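Local coordinates for protein glucosamine--fructose-6-phosphate aminotransferase [isomerizing] (Francisella tularensis subsp. tularensis, PDB 3TBF) that probably makes glucosamine 6-phosphate from fructose 6-phosphate, its C-terminal isomerase domain adding glutamine-derived ammonia to the sugar and isomerising the product, at residues 74-77 against 78-82; 205-208 against 209-213. All coordinates share one frame; numbering follows the deposited sequence.

Both contacts are local helix-end contacts, about 27 Å apart between centres and about 11 Å between nearest atoms, and they do not touch. Contact 1 comes first along the chain, at the end of helix 63-80 in the first SIS domain, where the chain turns out of the helix towards strand 84-88 of a five-stranded parallel sheet. Contact 2 follows on helix 203-211, which packs on helices 13-19, 21-30 and 335-355. The first therefore belongs to a sheet-bearing SIS domain and faces the second subunit, whereas no other chain of the assembly touches the second.

Contact 1 (74-77 against 78-82); sequences YWIE and KYAKV
Trp75 and Tyr79, one helical turn apart near the end of helix 63-80, meet both through the backbone and through their rings. Backbone bonding starts regularly: Lys78 N donates to Tyr74 O (3.1 Å), and Tyr79 N to Trp75 O across 2.8 Å in a nearly straight bond, 164° at the hydrogen. The pattern then widens, and Val82 N reaches Ile76 O at 3.5 Å in a weak bond. Lys81, the first residue to leave helical geometry, has a positive phi of 54° and turns its CA-H onto Glu77 O, with CA 3.1 Å from that oxygen.

Side-chain contacts follow the same path. CE2 of Tyr79 approaches the indole obliquely, 4.4 Å from Trp75 CD1, while the carbonyl oxygen of Trp75 sits at the edge of the phenol. Ile76 places CG2 anti to its backbone N, which directs this methyl along the helix to the carbonyl oxygen Val82 O (3.4 Å) and to Val82 CB.

The polar ends find partners elsewhere in the fold and in the second subunit. Lys78, with its chain extended, forms a salt bridge to Asp333, which also accepts a hydrogen bond from Tyr79 OH and, through its carbonyl, one from Trp75 NE1. Glu77 OE1 forms a salt bridge to Arg95 and a hydrogen bond with Val98 N, both of the second subunit, while OE2 takes the N-H of Cys84.

Shared between partners in the other chain and the start of strand 84-88, the buried Glu77 carboxylate probably stays ionised, and it couples the helix-to-strand turn of this beta-alpha-beta unit to the dimer interface.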
ATOM      1  N   TYR A  74      -2.628  12.924  -3.706  1.00 15.04           N
ATOM      2  CA  TYR A  74      -1.491  13.800  -3.965  1.00 16.08           C
ATOM      3  C   TYR A  74      -2.064  15.171  -4.329  1.00 17.10           C
ATOM      4  O   TYR A  74      -1.586  16.203  -3.825  1.00 18.08           O
ATOM      5  CB  TYR A  74      -0.616  13.257  -5.091  1.00 15.54           C
ATOM      6  CG  TYR A  74       0.259  12.100  -4.686  1.00 17.62           C
ATOM      7  CD1 TYR A  74      -0.253  10.826  -4.572  1.00 22.06           C
ATOM      8  CD2 TYR A  74       1.624  12.264  -4.454  1.00 21.44           C
ATOM      9  CE1 TYR A  74       0.561   9.706  -4.188  1.00 23.39           C
ATOM     10  CE2 TYR A  74       2.445  11.169  -4.084  1.00 23.63           C
ATOM     11  CZ  TYR A  74       1.897   9.889  -3.948  1.00 26.96           C
ATOM     12  OH  TYR A  74       2.686   8.793  -3.573  1.00 30.81           O
ATOM     13  N   TRP A  75      -3.104  15.178  -5.177  1.00 16.49           N
ATOM     14  CA  TRP A  75      -3.697  16.427  -5.716  1.00 16.58           C
ATOM     15  C   TRP A  75      -4.397  17.174  -4.578  1.00 15.91           C
ATOM     16  O   TRP A  75      -4.241  18.375  -4.446  1.00 16.35           O
ATOM     17  CB  TRP A  75      -4.763  16.131  -6.782  1.00 16.13           C
ATOM     18  CG  TRP A  75      -4.290  15.579  -8.035  1.00 16.38           C
ATOM     19  CD1 TRP A  75      -3.080  15.797  -8.618  1.00 16.80           C
ATOM     20  CD2 TRP A  75      -5.046  14.776  -8.957  1.00 14.08           C
ATOM     21  NE1 TRP A  75      -3.024  15.159  -9.843  1.00 17.69           N
ATOM     22  CE2 TRP A  75      -4.224  14.542 -10.081  1.00 15.61           C
ATOM     23  CE3 TRP A  75      -6.322  14.243  -8.940  1.00 13.73           C
ATOM     24  CZ2 TRP A  75      -4.637  13.780 -11.180  1.00 13.78           C
ATOM     25  CZ3 TRP A  75      -6.748  13.477 -10.051  1.00 16.14           C
ATOM     26  CH2 TRP A  75      -5.893  13.260 -11.157  1.00 14.50           C
ATOM     27  N   ILE A  76      -5.156  16.446  -3.776  1.00 13.86           N
ATOM     28  CA  ILE A  76      -5.939  17.058  -2.718  1.00 14.01           C
ATOM     29  C   ILE A  76      -5.094  17.755  -1.674  1.00 15.42           C
ATOM     30  O   ILE A  76      -5.383  18.869  -1.275  1.00 16.15           O
ATOM     31  CB  ILE A  76      -6.850  16.080  -2.013  1.00 12.33           C
ATOM     32  CG1 ILE A  76      -7.960  15.626  -2.959  1.00 13.28           C
ATOM     33  CG2 ILE A  76      -7.463  16.773  -0.816  1.00 10.17           C
ATOM     34  CD1 ILE A  76      -8.697  14.427  -2.537  1.00 10.04           C
ATOM     35  N   GLU A  77      -4.062  17.075  -1.219  1.00 16.11           N
ATOM     36  CA  GLU A  77      -3.144  17.650  -0.271  1.00 16.56           C
ATOM     37  C   GLU A  77      -2.369  18.824  -0.840  1.00 16.10           C
ATOM     38  O   GLU A  77      -2.275  19.851  -0.203  1.00 17.30           O
ATOM     39  CB  GLU A  77      -2.228  16.543   0.263  1.00 16.99           C
ATOM     40  CG  GLU A  77      -3.033  15.544   1.112  1.00 18.89           C
ATOM     41  CD  GLU A  77      -2.306  14.982   2.357  1.00 20.80           C
ATOM     42  OE1 GLU A  77      -1.059  15.202   2.494  1.00 18.87           O
ATOM     43  OE2 GLU A  77      -3.031  14.328   3.179  1.00 19.11           O
ATOM     44  N   LYS A  78      -1.876  18.686  -2.055  1.00 15.59           N
ATOM     45  CA  LYS A  78      -1.039  19.689  -2.655  1.00 16.53           C
ATOM     46  C   LYS A  78      -1.800  20.940  -3.084  1.00 18.13           C
ATOM     47  O   LYS A  78      -1.323  22.035  -2.832  1.00 20.59           O
ATOM     48  CB  LYS A  78      -0.335  19.108  -3.899  1.00 16.03           C
ATOM     49  CG  LYS A  78       0.460  20.123  -4.701  1.00 14.97           C
ATOM     50  CD  LYS A  78       1.424  19.446  -5.716  1.00 15.13           C
ATOM     51  CE  LYS A  78       2.155  20.508  -6.514  1.00 18.42           C
ATOM     52  NZ  LYS A  78       3.079  19.923  -7.521  1.00 23.62           N
ATOM     53  N   TYR A  79      -2.946  20.772  -3.763  1.00 17.27           N
ATOM     54  CA  TYR A  79      -3.703  21.875  -4.323  1.00 17.43           C
ATOM     55  C   TYR A  79      -4.823  22.378  -3.451  1.00 17.78           C
ATOM     56  O   TYR A  79      -4.957  23.562  -3.295  1.00 20.41           O
ATOM     57  CB  TYR A  79      -4.273  21.494  -5.691  1.00 16.70           C
ATOM     58  CG  TYR A  79      -3.226  21.332  -6.740  1.00 17.99           C
ATOM     59  CD1 TYR A  79      -2.668  22.433  -7.385  1.00 24.36           C
ATOM     60  CD2 TYR A  79      -2.748  20.093  -7.081  1.00 21.16           C
ATOM     61  CE1 TYR A  79      -1.662  22.290  -8.369  1.00 22.86           C
ATOM     62  CE2 TYR A  79      -1.751  19.935  -8.044  1.00 22.95           C
ATOM     63  CZ  TYR A  79      -1.219  21.032  -8.688  1.00 23.71           C
ATOM     64  OH  TYR A  79      -0.266  20.831  -9.640  1.00 22.89           O
ATOM     65  N   ALA A  80      -5.652  21.512  -2.908  1.00 17.92           N
ATOM     66  CA  ALA A  80      -6.703  21.940  -1.958  1.00 17.50           C
ATOM     67  C   ALA A  80      -6.217  22.137  -0.532  1.00 18.74           C
ATOM     68  O   ALA A  80      -6.924  22.719   0.277  1.00 18.37           O
ATOM     69  CB  ALA A  80      -7.831  20.981  -1.959  1.00 15.74           C
ATOM     70  N   LYS A  81      -5.049  21.590  -0.206  1.00 19.84           N
ATOM     71  CA  LYS A  81      -4.510  21.619   1.136  1.00 21.00           C
ATOM     72  C   LYS A  81      -5.438  21.086   2.219  1.00 21.35           C
ATOM     73  O   LYS A  81      -5.445  21.578   3.344  1.00 22.32           O
ATOM     74  CB  LYS A  81      -4.080  23.027   1.486  1.00 22.72           C
ATOM     75  CG  LYS A  81      -3.303  23.665   0.382  1.00 26.25           C
ATOM     76  CD  LYS A  81      -1.981  24.174   0.801  1.00 32.55           C
ATOM     77  CE  LYS A  81      -1.034  24.143  -0.399  1.00 37.22           C
ATOM     78  NZ  LYS A  81       0.130  23.141  -0.301  1.00 41.31           N
ATOM     79  N   VAL A  82      -6.198  20.055   1.897  1.00 19.80           N
ATOM     80  CA  VAL A  82      -6.978  19.363   2.885  1.00 19.08           C
ATOM     81  C   VAL A  82      -6.319  18.010   3.127  1.00 18.46           C
ATOM     82  O   VAL A  82      -5.929  17.347   2.198  1.00 16.03           O
ATOM     83  CB  VAL A  82      -8.404  19.209   2.420  1.00 19.16           C
ATOM     84  CG1 VAL A  82      -9.279  18.551   3.491  1.00 16.97           C
ATOM     85  CG2 VAL A  82      -8.931  20.589   2.097  1.00 19.33           C
TER

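Contact 2 (205-208 against 209-213); sequences ALVM and GALKL
The last turns of helix 203-211, a short helix lying on helices 13-19, 21-30 and 335-355, bring Val207 and Met208 against Leu211. Ordinary alpha-helical bonds hold the backbone: Gly209 N to Ala205 O, Ala210 N to Leu206 O and Leu211 N to Val207 O, each 3.0 Å long. The first is the straightest at 168°, and the second is bent to 142°. The next bond in the series, Lys212 N to Met208 O, is weak at 3.3 Å, and Leu213 N turns instead to Ala210 O, three residues back.

Leu211 carries the side-chain contact. Its CG lies anti to its own carbonyl carbon (chi1 -70°), which folds the branch back over the preceding turn, with CG 3.4 Å from Val207 O. From there CD1 meets Val207 CG1 at 4.4 Å and also the selenium of Met208, a selenomethionine, at 4.2 Å. The Met208 chain, bent at chi2 and chi3, crosses Leu211 obliquely. Ala210 sets its methyl beside Val207 O, at 3.2 Å from CB.

Pro22 touches Val207, Met208 and Leu211, and Ile342 touches Ala210 and Leu211; the exposed Met208 thus borders an apolar strip continued by its buried neighbours. Apolar contacts three and four residues apart, running beside successive i to i+4 backbone bonds, are typical of an alpha-helix packed on other helices through one apolar side.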
ATOM      1  N   ALA A 205      -7.077  16.048 -26.007  1.00 16.92           N
ATOM      2  CA  ALA A 205      -6.059  15.995 -27.054  1.00 17.34           C
ATOM      3  C   ALA A 205      -4.877  15.122 -26.639  1.00 17.13           C
ATOM      4  O   ALA A 205      -4.307  14.386 -27.431  1.00 17.36           O
ATOM      5  CB  ALA A 205      -5.582  17.413 -27.415  1.00 15.74           C
ATOM      6  N   LEU A 206      -4.495  15.207 -25.384  1.00 17.46           N
ATOM      7  CA  LEU A 206      -3.305  14.480 -24.942  1.00 17.17           C
ATOM      8  C   LEU A 206      -3.620  12.961 -24.894  1.00 16.77           C
ATOM      9  O   LEU A 206      -2.778  12.115 -25.215  1.00 17.09           O
ATOM     10  CB  LEU A 206      -2.883  15.035 -23.620  1.00 16.93           C
ATOM     11  CG  LEU A 206      -2.511  16.524 -23.652  1.00 19.58           C
ATOM     12  CD1 LEU A 206      -2.134  16.945 -22.238  1.00 19.29           C
ATOM     13  CD2 LEU A 206      -1.373  16.845 -24.635  1.00 19.04           C
ATOM     14  N   VAL A 207      -4.860  12.627 -24.562  1.00 15.93           N
ATOM     15  CA  VAL A 207      -5.249  11.242 -24.499  1.00 16.19           C
ATOM     16  C   VAL A 207      -5.266  10.675 -25.899  1.00 17.34           C
ATOM     17  O   VAL A 207      -4.807   9.568 -26.160  1.00 16.67           O
ATOM     18  CB  VAL A 207      -6.595  11.082 -23.780  1.00 15.98           C
ATOM     19  CG1 VAL A 207      -7.218   9.692 -24.026  1.00 14.28           C
ATOM     20  CG2 VAL A 207      -6.424  11.356 -22.245  1.00 14.51           C
HETATM   21  N   MSE A 208      -5.772  11.466 -26.824  1.00 18.99           N
HETATM   22  CA  MSE A 208      -5.789  11.049 -28.212  1.00 19.81           C
HETATM   23  C   MSE A 208      -4.379  10.785 -28.747  1.00 20.22           C
HETATM   24  O   MSE A 208      -4.152   9.765 -29.405  1.00 20.61           O
HETATM   25  CB  MSE A 208      -6.520  12.087 -29.031  1.00 20.44           C
HETATM   26  CG  MSE A 208      -6.643  11.720 -30.469  1.00 22.83           C
HETATM   27 SE   MSE A 208      -7.910  10.236 -30.721  0.60 25.70          SE
HETATM   28  CE  MSE A 208      -9.724  10.980 -30.286  1.00 24.07           C
ATOM     29  N   GLY A 209      -3.433  11.674 -28.434  1.00 20.37           N
ATOM     30  CA  GLY A 209      -2.004  11.458 -28.735  1.00 19.62           C
ATOM     31  C   GLY A 209      -1.479  10.160 -28.164  1.00 19.95           C
ATOM     32  O   GLY A 209      -0.660   9.449 -28.785  1.00 20.06           O
ATOM     33  N   ALA A 210      -1.928   9.861 -26.948  1.00 19.02           N
ATOM     34  CA  ALA A 210      -1.463   8.682 -26.224  1.00 17.88           C
ATOM     35  C   ALA A 210      -1.918   7.453 -27.009  1.00 17.70           C
ATOM     36  O   ALA A 210      -1.157   6.527 -27.176  1.00 17.02           O
ATOM     37  CB  ALA A 210      -2.034   8.667 -24.804  1.00 16.47           C
ATOM     38  N   LEU A 211      -3.156   7.485 -27.495  1.00 16.60           N
ATOM     39  CA  LEU A 211      -3.740   6.404 -28.282  1.00 17.41           C
ATOM     40  C   LEU A 211      -2.980   6.148 -29.617  1.00 18.60           C
ATOM     41  O   LEU A 211      -3.036   5.062 -30.206  1.00 18.39           O
ATOM     42  CB  LEU A 211      -5.206   6.742 -28.588  1.00 16.48           C
ATOM     43  CG  LEU A 211      -6.169   6.705 -27.396  1.00 16.78           C
ATOM     44  CD1 LEU A 211      -7.541   7.370 -27.722  1.00 14.05           C
ATOM     45  CD2 LEU A 211      -6.364   5.299 -26.941  1.00 10.48           C
ATOM     46  N   LYS A 212      -2.242   7.129 -30.063  1.00 19.14           N
ATOM     47  CA  LYS A 212      -1.390   6.895 -31.213  1.00 22.31           C
ATOM     48  C   LYS A 212      -0.322   5.872 -30.999  1.00 23.32           C
ATOM     49  O   LYS A 212       0.195   5.354 -31.980  1.00 24.83           O
ATOM     50  CB  LYS A 212      -0.676   8.171 -31.647  1.00 23.41           C
ATOM     51  CG  LYS A 212      -1.211   8.758 -32.896  1.00 26.64           C
ATOM     52  CD  LYS A 212      -2.658   9.235 -32.748  1.00 30.86           C
ATOM     53  CE  LYS A 212      -2.898  10.517 -33.600  1.00 32.85           C
ATOM     54  NZ  LYS A 212      -3.536  10.203 -34.870  1.00 32.42           N
ATOM     55  N   LEU A 213       0.029   5.585 -29.738  1.00 22.61           N
ATOM     56  CA  LEU A 213       1.098   4.636 -29.472  1.00 22.42           C
ATOM     57  C   LEU A 213       0.651   3.193 -29.627  1.00 21.96           C
ATOM     58  O   LEU A 213       1.444   2.257 -29.439  1.00 21.82           O
ATOM     59  CB  LEU A 213       1.661   4.855 -28.079  1.00 22.57           C
ATOM     60  CG  LEU A 213       2.178   6.244 -27.747  1.00 23.77           C
ATOM     61  CD1 LEU A 213       2.724   6.177 -26.328  1.00 24.78           C
ATOM     62  CD2 LEU A 213       3.282   6.708 -28.741  1.00 25.02           C
TER